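PDB 5Z0Q: aminotransferase, class I and II from Erwinia tasmaniensis, which belongs to the class I and II aminotransferases, a family of pyridoxal-5'-phosphate-dependent enzymes, and holds pyridoxal-5'-phosphate in its pocket. Local coordinates for residues Asn173-Asn176 / Val181-Arg184. Residues are numbered along the deposited sequence; the frame is centred on the assembly and turned at random.
Sequences NPHN and VYRR. With PLP (pyridoxal-5'-phosphate), chain M.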
# COMPACT_ATOMS: atom_id res chain seq x y z
N ASN A 173 2.56 18.07 14.40
CA ASN A 173 2.30 19.49 14.23
C ASN A 173 1.68 19.76 12.86
O ASN A 173 2.35 19.59 11.84
CB ASN A 173 3.59 20.29 14.39
CG ASN A 173 3.38 21.78 14.22
OD1 ASN A 173 2.28 22.30 14.42
ND2 ASN A 173 4.45 22.49 13.86
N PRO A 174 0.40 20.18 12.79
CA PRO A 174 -0.53 20.42 13.90
C PRO A 174 -0.89 19.14 14.66
O PRO A 174 -0.82 18.05 14.09
CB PRO A 174 -1.77 20.99 13.21
CG PRO A 174 -1.28 21.48 11.88
CD PRO A 174 -0.20 20.53 11.49
N HIS A 175 -1.26 19.28 15.93
CA HIS A 175 -1.38 18.14 16.82
C HIS A 175 -2.76 17.52 16.74
O HIS A 175 -3.77 18.20 16.92
CB HIS A 175 -1.07 18.55 18.26
CG HIS A 175 -1.07 17.40 19.22
ND1 HIS A 175 -2.22 16.86 19.74
CD2 HIS A 175 -0.05 16.68 19.74
CE1 HIS A 175 -1.92 15.87 20.55
NE2 HIS A 175 -0.60 15.73 20.57
N ASN A 176 -2.80 16.22 16.47
CA ASN A 176 -4.00 15.39 16.58
C ASN A 176 -4.02 14.73 17.95
O ASN A 176 -3.04 14.07 18.32
CB ASN A 176 -4.02 14.33 15.49
CG ASN A 176 -5.36 13.63 15.36
OD1 ASN A 176 -6.41 14.24 15.52
ND2 ASN A 176 -5.32 12.34 15.06
N VAL A 181 -1.54 24.36 16.77
CA VAL A 181 -0.51 24.75 15.81
C VAL A 181 0.66 25.31 16.61
O VAL A 181 0.57 26.41 17.18
CB VAL A 181 -1.03 25.77 14.80
CG1 VAL A 181 0.10 26.26 13.91
CG2 VAL A 181 -2.15 25.17 13.96
N TYR A 182 1.76 24.56 16.68
CA TYR A 182 2.89 24.97 17.50
C TYR A 182 3.58 26.19 16.91
O TYR A 182 3.82 26.27 15.70
CB TYR A 182 3.88 23.82 17.65
CG TYR A 182 3.35 22.68 18.49
CD1 TYR A 182 3.39 22.74 19.88
CD2 TYR A 182 2.82 21.54 17.90
CE1 TYR A 182 2.91 21.70 20.66
CE2 TYR A 182 2.33 20.50 18.67
CZ TYR A 182 2.39 20.59 20.05
OH TYR A 182 1.90 19.55 20.82
N ARG A 183 3.89 27.15 17.78
CA ARG A 183 4.56 28.38 17.37
C ARG A 183 6.06 28.12 17.19
O ARG A 183 6.58 27.04 17.46
CB ARG A 183 4.31 29.48 18.39
CG ARG A 183 2.85 29.87 18.55
CD ARG A 183 2.28 30.47 17.28
NE ARG A 183 0.93 30.99 17.48
CZ ARG A 183 -0.18 30.26 17.34
NH1 ARG A 183 -0.10 28.99 17.00
NH2 ARG A 183 -1.37 30.82 17.55
N ARG A 184 6.77 29.16 16.73
CA ARG A 184 8.19 29.00 16.44
C ARG A 184 9.01 28.83 17.71
O ARG A 184 9.96 28.04 17.74
CB ARG A 184 8.70 30.20 15.63
CG ARG A 184 10.06 29.97 15.01
CD ARG A 184 10.38 31.03 13.96
NE ARG A 184 11.60 30.69 13.23
CZ ARG A 184 11.63 29.99 12.10
NH1 ARG A 184 10.50 29.55 11.56
NH2 ARG A 184 12.78 29.72 11.51
N1 PLP M . -1.49 11.23 10.79
C2 PLP M . -2.42 11.88 11.59
C2A PLP M . -1.96 12.66 12.78
C3 PLP M . -3.77 11.81 11.28
O3 PLP M . -4.69 12.45 12.07
C4 PLP M . -4.19 11.08 10.17
C4A PLP M . -5.63 11.14 9.74
C5 PLP M . -3.26 10.43 9.38
C6 PLP M . -1.91 10.51 9.69
C5A PLP M . -3.73 9.65 8.17
O4P PLP M . -2.79 8.67 7.81
P PLP M . -3.20 7.53 6.74
O1P PLP M . -4.51 6.91 7.14
O2P PLP M . -2.13 6.46 6.69
O3P PLP M . -3.33 8.18 5.38
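Tyr-182 meets both Asn-173 and His-175, and its backbone is tied to the first of them: Tyr-182 N donates to Asn-173 OD1 over 3.2 Å, with an N-H...O angle of 159°. The donor stands above the amide's carbonyl plane. The same OD1 lies 3.6 Å from Tyr-182 CD2, at the edge of the phenol ring, and the amide and ring planes are nearly perpendicular, 81° apart. With CG anti to its backbone N (chi1 -180°), Asn-173 runs alongside Tyr-182 in the opposite sense, which brings one oxygen to both the peptide N-H and the ring edge. Farther along the ring, His-175 CB packs 3.9 Å from Tyr-182 CE2, while the phenol OH comes to 3.6 Å from His-175 CD2. Pro-174 CB adds an apolar touch, 4.3 Å from Val-181 CG2. In the next shell, Glu-323 accepts a hydrogen bond from Val-181 N and forms a salt bridge with Arg-183, and a weak hydrogen bond from Gly-178 N reaches His-175 ND1. The cis Asn-173–Pro-174 peptide leads, as in aspartate aminotransferase and other fold-type I relatives, to a second asparagine beside pyridoxal-5'-phosphate: Asn-176 ND2 lies 3.1 Å from its O3. Both segments belong to the loop leaving strand 166-172 of the large mixed sheet; Asn-173 still shares backbone bonding with Asp-204 at the end of neighbouring strand 200-204. Leu-144 of strand 139-146 touches His-175 and Tyr-182, Leu-187 packs on Asn-173 and Tyr-182, and Arg-183 sits at the N-cap position of helix 184-197, its backbone N hydrogen-bonded to Glu-186 OE2.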